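PKS_KS domain-containing protein (Photorhabdus luminescens subsp. laumondii, PDB 6SMO) probably acts as a ketosynthase that condenses acyl chains carried on an acyl carrier protein, and holds a penta-oxo dodecanal in its pocket. Local coordinates at residues 424-427 and 431-434; 185-188 and 192-195; 59-64 and 70-75; 138-143 and 159-164. One frame throughout, in Å; residues are numbered along the deposited sequence.

Contact 1 of 4, residues 424-427 and 431-434. With LKZ (3,5,7,9,11-pentakis(oxidanylidene)dodecanal), chain H.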
loop_
_atom_site.group_PDB
_atom_site.type_symbol
_atom_site.label_atom_id
_atom_site.label_comp_id
_atom_site.label_asym_id
_atom_site.label_seq_id
_atom_site.Cartn_x
_atom_site.Cartn_y
_atom_site.Cartn_z
ATOM N N LEU B 424 -4.923 -10.366 -13.184
ATOM C CA LEU B 424 -5.444 -8.985 -12.992
ATOM C C LEU B 424 -5.735 -8.763 -11.503
ATOM O O LEU B 424 -6.361 -9.648 -10.888
ATOM C CB LEU B 424 -6.708 -8.803 -13.838
ATOM C CG LEU B 424 -6.497 -8.568 -15.335
ATOM C CD1 LEU B 424 -5.470 -9.525 -15.923
ATOM C CD2 LEU B 424 -7.814 -8.686 -16.087
ATOM N N SER B 425 -5.285 -7.629 -10.955
ATOM C CA SER B 425 -5.560 -7.183 -9.563
ATOM C C SER B 425 -5.981 -5.710 -9.560
ATOM O O SER B 425 -5.486 -4.947 -10.412
ATOM C CB SER B 425 -4.374 -7.417 -8.663
ATOM O OG SER B 425 -4.199 -8.803 -8.410
ATOM N N SER B 426 -6.864 -5.342 -8.628
ATOM C CA SER B 426 -7.423 -3.977 -8.447
ATOM C C SER B 426 -7.587 -3.689 -6.952
ATOM O O SER B 426 -7.900 -4.633 -6.201
ATOM C CB SER B 426 -8.729 -3.823 -9.182
ATOM O OG SER B 426 -8.532 -3.879 -10.587
ATOM N N GLY B 427 -7.386 -2.436 -6.562
ATOM C CA GLY B 427 -7.551 -2.003 -5.167
ATOM C C GLY B 427 -7.988 -0.553 -5.109
ATOM O O GLY B 427 -8.234 0.030 -6.169
ATOM N N ILE B 431 -5.904 1.781 -8.200
ATOM C CA ILE B 431 -4.667 1.039 -8.566
ATOM C C ILE B 431 -4.981 -0.245 -9.339
ATOM O O ILE B 431 -5.719 -1.080 -8.829
ATOM C CB ILE B 431 -3.813 0.747 -7.320
ATOM C CG1 ILE B 431 -3.482 2.019 -6.546
ATOM C CG2 ILE B 431 -2.553 -0.007 -7.706
ATOM C CD1 ILE B 431 -2.553 1.799 -5.390
ATOM N N HIS B 432 -4.470 -0.337 -10.564
ATOM C CA HIS B 432 -4.520 -1.593 -11.361
ATOM C C HIS B 432 -3.112 -2.189 -11.434
ATOM O O HIS B 432 -2.157 -1.414 -11.638
ATOM C CB HIS B 432 -5.090 -1.334 -12.762
ATOM C CG HIS B 432 -6.520 -0.910 -12.763
ATOM N ND1 HIS B 432 -7.543 -1.765 -12.403
ATOM C CD2 HIS B 432 -7.103 0.264 -13.085
ATOM C CE1 HIS B 432 -8.694 -1.134 -12.498
ATOM N NE2 HIS B 432 -8.452 0.111 -12.914
ATOM N N SER B 433 -2.994 -3.510 -11.272
ATOM C CA SER B 433 -1.715 -4.264 -11.316
ATOM C C SER B 433 -1.917 -5.584 -12.065
ATOM O O SER B 433 -2.902 -6.290 -11.768
ATOM C CB SER B 433 -1.173 -4.490 -9.929
ATOM O OG SER B 433 -0.728 -3.268 -9.358
ATOM N N VAL B 434 -1.016 -5.887 -13.005
ATOM C CA VAL B 434 -1.043 -7.108 -13.864
ATOM C C VAL B 434 0.354 -7.740 -13.853
ATOM O O VAL B 434 1.342 -6.987 -13.974
ATOM C CB VAL B 434 -1.496 -6.772 -15.299
ATOM C CG1 VAL B 434 -1.511 -8.000 -16.199
ATOM C CG2 VAL B 434 -2.855 -6.088 -15.316
HETATM C C4 LKZ H . -10.313 -0.414 6.271
HETATM C C5 LKZ H . -9.112 0.139 5.546
HETATM C C6 LKZ H . -8.175 -0.867 4.869
HETATM C C7 LKZ H . -8.309 -0.722 3.369
HETATM C C8 LKZ H . -7.414 -1.553 2.441
HETATM C C10 LKZ H . -9.620 -3.044 -2.058
HETATM C C22 LKZ H . -9.980 -0.465 7.749
HETATM C C11 LKZ H . -9.299 -4.449 -1.615
HETATM O O19 LKZ H . -10.164 -5.257 -1.326
HETATM C C3 LKZ H . -8.691 -2.185 -1.222
HETATM O O23 LKZ H . -7.949 -1.379 -1.755
HETATM C C2 LKZ H . -8.633 -2.472 0.285
HETATM C C9 LKZ H . -7.923 -1.330 1.015
HETATM O O20 LKZ H . -7.834 -0.226 0.514
HETATM O O21 LKZ H . -9.159 0.010 2.912
HETATM O O22 LKZ H . -8.902 1.341 5.538
HETATM O O24 LKZ H . -10.300 0.425 8.522
HETATM C C23 LKZ H . -9.225 -1.696 8.212
#
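In the beta hairpin of strands 420-427 and 431-438 of the thiolase-like fold, segments 424-427 and 431-434 run side by side, and the pairing rests on Leu-424 to Ser-426 with His-432 to Val-434. The short strand axes run antiparallel at 162°. Ser-425 and Ser-433 form a hydrogen-bonded pair, with both bonds present: Ser-425 N to Ser-433 O spans 2.9 Å, and the return bond from Ser-433 N to Ser-425 O is 3.0 Å long, with an angle of 169° at its hydrogen. Leu-424 with Val-434 and Ser-426 with His-432 are the flanking non-hydrogen-bonded pairs. The side chains of these four residues share one face of the sheet, against helices 306-319 and 337-350. There Leu-424 CD1 meets Val-434 CG1 at 4.3 Å. Ser-425, Ile-431 and Ser-433 turn to the other face, where helix 193-206 and the loop before it lie, and Ser-433 OG bonds to Asp-196.

Close to the turn, Ser-426 and His-432 each carry the first side-chain atom beyond CB beside the backbone N (chi1 -67° for the serine). That brings the serine hydroxyl to the edge of the imidazole, near its plane. A second bond, from NE2 to Asn-294, holds the other ring nitrogen, so the buried ring is tied at both and its rotation about CB-CG is restrained.

The turn itself adjoins the ligand: Gly-427 belongs to the pocket, and Phe-428 N hydrogen-bonds to the bound polyketone. Gly-427 C lies 3.5 Å from LKZ O23, while the hydroxyl bond one residue back, Ser-426 OG to His-432 ND1, measures 3.0 Å.

Contact 2 of 4, residues 185-188 and 192-195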
loop_
_atom_site.group_PDB
_atom_site.type_symbol
_atom_site.label_atom_id
_atom_site.label_comp_id
_atom_site.label_asym_id
_atom_site.label_seq_id
_atom_site.Cartn_x
_atom_site.Cartn_y
_atom_site.Cartn_z
ATOM N N SER B 185 11.142 -5.131 2.151
ATOM C CA SER B 185 10.140 -4.073 1.859
ATOM C C SER B 185 8.737 -4.533 2.265
ATOM O O SER B 185 8.502 -5.758 2.326
ATOM C CB SER B 185 10.183 -3.677 0.404
ATOM O OG SER B 185 9.861 -4.779 -0.433
ATOM N N ASN B 186 7.864 -3.554 2.499
ATOM C CA ASN B 186 6.429 -3.765 2.804
ATOM C C ASN B 186 5.623 -2.810 1.921
ATOM O O ASN B 186 5.534 -1.635 2.258
ATOM C CB ASN B 186 6.083 -3.574 4.282
ATOM C CG ASN B 186 4.593 -3.600 4.537
ATOM O OD1 ASN B 186 4.072 -2.773 5.263
ATOM N ND2 ASN B 186 3.897 -4.542 3.935
ATOM N N ILE B 187 5.133 -3.304 0.789
ATOM C CA ILE B 187 4.286 -2.483 -0.116
ATOM C C ILE B 187 2.865 -2.568 0.439
ATOM O O ILE B 187 2.419 -3.673 0.699
ATOM C CB ILE B 187 4.416 -2.989 -1.564
ATOM C CG1 ILE B 187 5.836 -2.768 -2.085
ATOM C CG2 ILE B 187 3.385 -2.340 -2.462
ATOM C CD1 ILE B 187 6.094 -3.351 -3.440
ATOM N N SER B 188 2.203 -1.432 0.632
ATOM C CA SER B 188 0.846 -1.426 1.230
ATOM C C SER B 188 -0.180 -0.791 0.289
ATOM O O SER B 188 -1.078 -0.124 0.787
ATOM C CB SER B 188 0.853 -0.767 2.570
ATOM O OG SER B 188 1.410 0.527 2.485
ATOM N N ALA B 192 -3.821 -4.193 -4.340
ATOM C CA ALA B 192 -2.897 -4.478 -5.461
ATOM C C ALA B 192 -1.486 -4.769 -4.928
ATOM O O ALA B 192 -0.644 -5.179 -5.714
ATOM C CB ALA B 192 -2.915 -3.348 -6.456
ATOM N N ALA B 193 -1.290 -4.610 -3.617
ATOM C CA ALA B 193 -0.026 -4.785 -2.861
ATOM C C ALA B 193 0.589 -6.163 -3.134
ATOM O O ALA B 193 1.824 -6.232 -3.277
ATOM C CB ALA B 193 -0.292 -4.580 -1.391
ATOM N N GLY B 194 -0.240 -7.211 -3.196
ATOM C CA GLY B 194 0.190 -8.600 -3.452
ATOM C C GLY B 194 1.024 -8.718 -4.718
ATOM O O GLY B 194 2.160 -9.223 -4.622
ATOM N N LEU B 195 0.489 -8.264 -5.858
ATOM C CA LEU B 195 1.171 -8.312 -7.182
ATOM C C LEU B 195 2.329 -7.308 -7.212
ATOM O O LEU B 195 3.321 -7.585 -7.912
ATOM C CB LEU B 195 0.175 -8.001 -8.306
ATOM C CG LEU B 195 -0.908 -9.046 -8.580
ATOM C CD1 LEU B 195 -1.504 -8.828 -9.961
ATOM C CD2 LEU B 195 -0.376 -10.468 -8.462
#
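Ile-187 lies on one side of a tight bend and Ala-193, the first residue of helix 193-206, on the other; between them runs the turn that carries the pocket residues Gly-190 and Cys-191. In the thiolase-like fold this is the strand-turn-helix passage leading into a central, buried helix.

The isoleucine can be followed outward. Its CB points at the helix start but remains 5.0 Å from Ala-193 CB. At that carbon the chain branches. The CG2 methyl lies anti to the backbone N and is the branch that advances, reaching 4.2 Å from Ala-193 CA and 4.4 Å from Ala-193 CB. The other branch leaves with CG1 beside the backbone N (chi1 -66°) and continues extended to CD1, which ends 6.8 Å from Ala-193 CB; the tip therefore takes no part in this contact. Ile-187 also packs on Phe-155 of the partner ketosynthase-like chain.

The alanine methyl answers mainly to backbone. Ala-193 CB is 3.5 Å from Ile-187 O and 4.1 Å from Ser-188 C, so the methyl lies against the backbone of Ile-187 and Ser-188. Ser-188 turns its CB away from the helix, and its OG hydrogen-bonds to Ser-156 OG of the partner chain.

No hydrogen bond joins the two segments. Methyl against methyl and methyl against backbone implies a contact that depends on shape and burial, with the polar groups of 185-188 turned partly to the neighbouring subunit.

Contact 3 of 4, residues 59-64 and 70-75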
loop_
_atom_site.group_PDB
_atom_site.type_symbol
_atom_site.label_atom_id
_atom_site.label_comp_id
_atom_site.label_asym_id
_atom_site.label_seq_id
_atom_site.Cartn_x
_atom_site.Cartn_y
_atom_site.Cartn_z
ATOM N N SER B 59 -17.578 -19.324 5.161
ATOM C CA SER B 59 -18.289 -19.740 6.400
ATOM C C SER B 59 -19.322 -18.673 6.778
ATOM O O SER B 59 -19.027 -17.472 6.602
ATOM C CB SER B 59 -17.316 -19.974 7.528
ATOM O OG SER B 59 -16.230 -20.787 7.108
ATOM N N LYS B 60 -20.487 -19.099 7.275
ATOM C CA LYS B 60 -21.503 -18.208 7.895
ATOM C C LYS B 60 -20.991 -17.787 9.278
ATOM O O LYS B 60 -20.423 -18.649 9.980
ATOM C CB LYS B 60 -22.856 -18.920 8.000
ATOM C CG LYS B 60 -24.001 -18.058 8.513
ATOM C CD LYS B 60 -25.309 -18.802 8.658
ATOM C CE LYS B 60 -26.424 -17.926 9.188
ATOM N NZ LYS B 60 -27.648 -18.710 9.478
ATOM N N TYR B 61 -21.178 -16.516 9.648
ATOM C CA TYR B 61 -20.766 -15.950 10.961
ATOM C C TYR B 61 -21.936 -15.165 11.565
ATOM O O TYR B 61 -22.741 -14.590 10.804
ATOM C CB TYR B 61 -19.481 -15.128 10.814
ATOM C CG TYR B 61 -19.646 -13.708 10.334
ATOM C CD1 TYR B 61 -20.062 -13.423 9.042
ATOM C CD2 TYR B 61 -19.347 -12.639 11.163
ATOM C CE1 TYR B 61 -20.199 -12.118 8.596
ATOM C CE2 TYR B 61 -19.475 -11.328 10.732
ATOM C CZ TYR B 61 -19.904 -11.065 9.443
ATOM O OH TYR B 61 -20.035 -9.777 9.011
ATOM N N GLU B 62 -22.013 -15.154 12.900
ATOM C CA GLU B 62 -23.190 -14.688 13.686
ATOM C C GLU B 62 -22.885 -13.357 14.388
ATOM O O GLU B 62 -23.824 -12.549 14.529
ATOM C CB GLU B 62 -23.627 -15.763 14.690
ATOM C CG GLU B 62 -22.561 -16.167 15.703
ATOM C CD GLU B 62 -21.592 -17.242 15.235
ATOM O OE1 GLU B 62 -22.058 -18.336 14.859
ATOM O OE2 GLU B 62 -20.371 -16.978 15.242
ATOM N N TRP B 63 -21.631 -13.131 14.805
ATOM C CA TRP B 63 -21.225 -11.984 15.666
ATOM C C TRP B 63 -21.350 -10.654 14.908
ATOM O O TRP B 63 -21.466 -9.613 15.583
ATOM C CB TRP B 63 -19.817 -12.189 16.247
ATOM C CG TRP B 63 -18.697 -12.233 15.249
ATOM C CD1 TRP B 63 -18.140 -13.345 14.688
ATOM C CD2 TRP B 63 -17.962 -11.111 14.726
ATOM N NE1 TRP B 63 -17.123 -12.993 13.841
ATOM C CE2 TRP B 63 -16.991 -11.630 13.842
ATOM C CE3 TRP B 63 -18.035 -9.725 14.908
ATOM C CZ2 TRP B 63 -16.105 -10.810 13.146
ATOM C CZ3 TRP B 63 -17.159 -8.916 14.219
ATOM C CH2 TRP B 63 -16.207 -9.452 13.351
ATOM N N GLY B 64 -21.333 -10.677 13.571
ATOM C CA GLY B 64 -21.508 -9.480 12.724
ATOM C C GLY B 64 -22.906 -8.893 12.845
ATOM O O GLY B 64 -23.015 -7.671 13.063
ATOM N N PHE B 70 -24.318 -5.669 11.386
ATOM C CA PHE B 70 -23.903 -5.700 9.958
ATOM C C PHE B 70 -24.905 -6.547 9.165
ATOM O O PHE B 70 -25.403 -7.553 9.708
ATOM C CB PHE B 70 -22.488 -6.267 9.799
ATOM C CG PHE B 70 -21.407 -5.579 10.598
ATOM C CD1 PHE B 70 -21.344 -4.197 10.683
ATOM C CD2 PHE B 70 -20.426 -6.322 11.238
ATOM C CE1 PHE B 70 -20.340 -3.574 11.409
ATOM C CE2 PHE B 70 -19.421 -5.698 11.962
ATOM C CZ PHE B 70 -19.380 -4.326 12.047
ATOM N N LYS B 71 -25.180 -6.153 7.918
ATOM C CA LYS B 71 -26.100 -6.862 6.986
ATOM C C LYS B 71 -25.405 -8.107 6.418
ATOM O O LYS B 71 -26.122 -9.023 5.970
ATOM C CB LYS B 71 -26.560 -5.916 5.872
ATOM C CG LYS B 71 -27.428 -4.755 6.338
ATOM C CD LYS B 71 -27.627 -3.675 5.294
ATOM C CE LYS B 71 -28.633 -4.051 4.228
ATOM N NZ LYS B 71 -28.684 -3.041 3.144
ATOM N N SER B 72 -24.068 -8.138 6.436
ATOM C CA SER B 72 -23.227 -9.275 5.973
ATOM C C SER B 72 -23.350 -10.452 6.951
ATOM O O SER B 72 -23.398 -10.201 8.172
ATOM C CB SER B 72 -21.788 -8.852 5.811
ATOM O OG SER B 72 -20.986 -9.931 5.356
ATOM N N GLY B 73 -23.399 -11.680 6.422
ATOM C CA GLY B 73 -23.450 -12.931 7.206
ATOM C C GLY B 73 -22.599 -14.031 6.588
ATOM O O GLY B 73 -22.957 -15.211 6.761
ATOM N N ALA B 74 -21.514 -13.660 5.898
ATOM C CA ALA B 74 -20.559 -14.580 5.237
ATOM C C ALA B 74 -19.134 -14.025 5.359
ATOM O O ALA B 74 -18.959 -12.806 5.162
ATOM C CB ALA B 74 -20.948 -14.768 3.791
ATOM N N ILE B 75 -18.164 -14.892 5.673
ATOM C CA ILE B 75 -16.708 -14.556 5.748
ATOM C C ILE B 75 -15.887 -15.747 5.239
ATOM O O ILE B 75 -16.382 -16.889 5.319
ATOM C CB ILE B 75 -16.288 -14.161 7.180
ATOM C CG1 ILE B 75 -16.808 -15.154 8.225
ATOM C CG2 ILE B 75 -16.715 -12.735 7.497
ATOM C CD1 ILE B 75 -16.084 -15.087 9.551
#
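Ser-59 and Ile-75 form a single antiparallel bridge that closes a loop around the short helix 63-68, in the N-terminal half of the ketosynthase fold. The backbone bonds come first. Ser-59 N gives to Ile-75 O at 2.7 Å and Ile-75 N to Ser-59 O at 2.9 Å, each 168° at the hydrogen, so this is a full hydrogen-bonded pair. At the far end of the loop Phe-70 N reaches Gly-64 O at 2.9 Å; here the donor stands 44° out of the carbonyl plane. Two CA-H...O contacts follow along the same backbones, Ala-74 CA to Ser-59 O and Lys-60 CA to Gly-73 O.

The apolar contacts centre on Tyr-61. Its CG lies between the backbone N and the carbonyl carbon (chi1 83°), which lays the ring inside the loop. Ile-75 crosses this side chain at about a right angle and gives a CH-pi contact: its CG2 sits over one ring face, 3.9 Å from the centroid. The isoleucine's other branch reaches back to the start of the tyrosine, CD1 lying 3.6 Å from Tyr-61 CB.

Edge and outer contacts complete the setting. Helix 224-233, which supplies several pocket residues, receives Tyr-61 on Ile-227 and Phe-70 on Glu-231, and Phe-70 also packs on Leu-117 of the partner ketosynthase-like chain. Within the loop the tyrosine ring meets backbone at its rim, Ala-74 N lying near its plane and 3.4 Å from Tyr-61 CE1.

Contact 4 of 4, residues 138-143 and 159-164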
loop_
_atom_site.group_PDB
_atom_site.type_symbol
_atom_site.label_atom_id
_atom_site.label_comp_id
_atom_site.label_asym_id
_atom_site.label_seq_id
_atom_site.Cartn_x
_atom_site.Cartn_y
_atom_site.Cartn_z
ATOM N N GLU B 138 -6.836 -2.173 16.840
ATOM C CA GLU B 138 -8.247 -1.952 17.262
ATOM C C GLU B 138 -8.431 -2.450 18.701
ATOM O O GLU B 138 -9.006 -1.699 19.515
ATOM C CB GLU B 138 -9.204 -2.674 16.310
ATOM C CG GLU B 138 -10.674 -2.477 16.643
ATOM C CD GLU B 138 -11.605 -3.528 16.061
ATOM O OE1 GLU B 138 -12.748 -3.176 15.713
ATOM O OE2 GLU B 138 -11.186 -4.698 15.965
ATOM N N GLU B 139 -7.968 -3.672 18.986
ATOM C CA GLU B 139 -8.076 -4.341 20.312
ATOM C C GLU B 139 -7.335 -3.509 21.368
ATOM O O GLU B 139 -7.865 -3.376 22.488
ATOM C CB GLU B 139 -7.528 -5.768 20.226
ATOM C CG GLU B 139 -7.718 -6.580 21.495
ATOM C CD GLU B 139 -6.675 -6.359 22.579
ATOM O OE1 GLU B 139 -5.516 -6.050 22.233
ATOM O OE2 GLU B 139 -7.026 -6.495 23.768
ATOM N N CYS B 140 -6.158 -2.978 21.017
ATOM C CA CYS B 140 -5.313 -2.108 21.882
ATOM C C CYS B 140 -6.075 -0.826 22.240
ATOM O O CYS B 140 -6.083 -0.462 23.430
ATOM C CB CYS B 140 -3.998 -1.758 21.193
ATOM S SG CYS B 140 -3.007 -0.538 22.094
ATOM N N LEU B 141 -6.694 -0.183 21.242
ATOM C CA LEU B 141 -7.412 1.118 21.362
ATOM C C LEU B 141 -8.605 0.983 22.320
ATOM O O LEU B 141 -8.804 1.899 23.139
ATOM C CB LEU B 141 -7.866 1.564 19.967
ATOM C CG LEU B 141 -8.805 2.770 19.909
ATOM C CD1 LEU B 141 -8.156 4.012 20.503
ATOM C CD2 LEU B 141 -9.244 3.038 18.478
ATOM N N LEU B 142 -9.371 -0.107 22.210
ATOM C CA LEU B 142 -10.619 -0.337 22.989
ATOM C C LEU B 142 -10.281 -0.786 24.417
ATOM O O LEU B 142 -11.072 -0.474 25.330
ATOM C CB LEU B 142 -11.480 -1.376 22.265
ATOM C CG LEU B 142 -12.124 -0.889 20.969
ATOM C CD1 LEU B 142 -12.633 -2.059 20.144
ATOM C CD2 LEU B 142 -13.249 0.094 21.254
ATOM N N ARG B 143 -9.160 -1.490 24.596
ATOM C CA ARG B 143 -8.655 -1.956 25.916
ATOM C C ARG B 143 -8.261 -0.742 26.769
ATOM O O ARG B 143 -8.680 -0.688 27.943
ATOM C CB ARG B 143 -7.466 -2.901 25.721
ATOM C CG ARG B 143 -6.936 -3.529 27.003
ATOM C CD ARG B 143 -5.431 -3.711 26.952
ATOM N NE ARG B 143 -5.002 -4.444 25.768
ATOM C CZ ARG B 143 -3.744 -4.537 25.339
ATOM N NH1 ARG B 143 -3.469 -5.232 24.248
ATOM N NH2 ARG B 143 -2.764 -3.936 25.995
ATOM N N SER B 159 3.954 -2.642 26.749
ATOM C CA SER B 159 5.190 -2.598 25.922
ATOM C C SER B 159 4.981 -3.388 24.622
ATOM O O SER B 159 5.567 -2.994 23.593
ATOM C CB SER B 159 6.371 -3.122 26.700
ATOM O OG SER B 159 7.568 -3.017 25.943
ATOM N N GLU B 160 4.165 -4.448 24.672
ATOM C CA GLU B 160 3.931 -5.399 23.550
ATOM C C GLU B 160 3.034 -4.759 22.478
ATOM O O GLU B 160 3.061 -5.251 21.333
ATOM C CB GLU B 160 3.290 -6.690 24.068
ATOM C CG GLU B 160 4.123 -7.432 25.103
ATOM C CD GLU B 160 5.350 -8.146 24.561
ATOM O OE1 GLU B 160 6.253 -7.461 24.039
ATOM O OE2 GLU B 160 5.402 -9.389 24.664
ATOM N N ASP B 161 2.274 -3.715 22.831
ATOM C CA ASP B 161 1.234 -3.085 21.968
ATOM C C ASP B 161 1.869 -2.379 20.760
ATOM O O ASP B 161 1.175 -2.265 19.730
ATOM C CB ASP B 161 0.375 -2.092 22.757
ATOM C CG ASP B 161 -0.587 -2.741 23.737
ATOM O OD1 ASP B 161 -1.085 -3.844 23.433
ATOM O OD2 ASP B 161 -0.835 -2.134 24.798
ATOM N N TYR B 162 3.116 -1.912 20.880
ATOM C CA TYR B 162 3.834 -1.138 19.830
ATOM C C TYR B 162 4.065 -2.007 18.584
ATOM O O TYR B 162 4.130 -1.442 17.472
ATOM C CB TYR B 162 5.160 -0.591 20.364
ATOM C CG TYR B 162 5.858 0.364 19.427
ATOM C CD1 TYR B 162 5.440 1.680 19.311
ATOM C CD2 TYR B 162 6.927 -0.048 18.647
ATOM C CE1 TYR B 162 6.069 2.564 18.449
ATOM C CE2 TYR B 162 7.568 0.824 17.780
ATOM C CZ TYR B 162 7.137 2.136 17.681
ATOM O OH TYR B 162 7.762 3.001 16.831
ATOM N N ASP B 163 4.182 -3.327 18.765
ATOM C CA ASP B 163 4.440 -4.315 17.681
ATOM C C ASP B 163 3.230 -4.396 16.739
ATOM O O ASP B 163 3.434 -4.752 15.561
ATOM C CB ASP B 163 4.782 -5.694 18.256
ATOM C CG ASP B 163 6.039 -5.719 19.111
ATOM O OD1 ASP B 163 6.944 -4.898 18.855
ATOM O OD2 ASP B 163 6.103 -6.561 20.029
ATOM N N SER B 164 2.025 -4.089 17.235
ATOM C CA SER B 164 0.752 -4.122 16.466
ATOM C C SER B 164 0.742 -3.026 15.392
ATOM O O SER B 164 0.194 -3.277 14.302
ATOM C CB SER B 164 -0.440 -3.994 17.382
ATOM O OG SER B 164 -0.449 -5.032 18.351
#
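Arg-143 and Asp-161 meet in a salt bridge, the centre of a three-residue network with Glu-139 that fastens helix 134-144 to the loop before helix 169-178. In the first shell, Arg-143 NH1 bonds to Asp-161 OD1 at 2.9 Å, reaching the oxygen on its syn side. Arg-143 NH2 adds two weak bonds, to Asp-161 OD1 at 3.1 Å and to Asp-161 OD2 at 2.9 Å. The two side chains come from opposite directions, and their end-group planes stand 43° apart, so this is not the flat, two-pronged pairing of a coplanar bridge. Beside the ion pair, Cys-140 SG lies 3.7 Å from Asp-161 CG.

The next shell orients these groups. Glu-139, one helical turn before the arginine, offers the syn lone pair of OE1 to NH1 at nearly the level of the guanidinium plane, with 158° at the hydrogen. Arg-143 starts with CG anti to its own N, then bends at chi2 and chi3, folding the guanidinium over so that it lies between the two acids. Its charge probably offsets the repulsion that the acids would otherwise feel.

On the loop side, Asp-161 OD2 accepts a hydrogen bond from Lys-158 N, and Asp-161 O one from Ser-164 N. The helix is also placed from beyond the chain: Leu-141 packs on Leu-193 of the partner ketosynthase-like chain. The helix-borne bond, Arg-143 NH1 to Glu-139 OE1, measures 3.0 Å.

In the fold
From the N terminus the contacts follow one another in series: none nests in another and none crosses. Contact 3 closes a short loop round helix 63-68. Contact 4 closes the longest, with fifteen residues between its segments, linking helix 134-144 to the approach to helix 169-178; the nearest atoms of contacts 3 and 4 are about 7 Å apart. Contact 2 closes the turn into helix 193-206, and contact 1 the last hairpin of the large mixed sheet. Only contacts 1 and 2 touch: Leu-195 CD1 lies 3.4 Å from Ser-433 O, and Ala-192 CB 3.6 Å from Ile-431 CG2, joining the start of the buried helix and the residue before it to the C-terminal strands near the ligand.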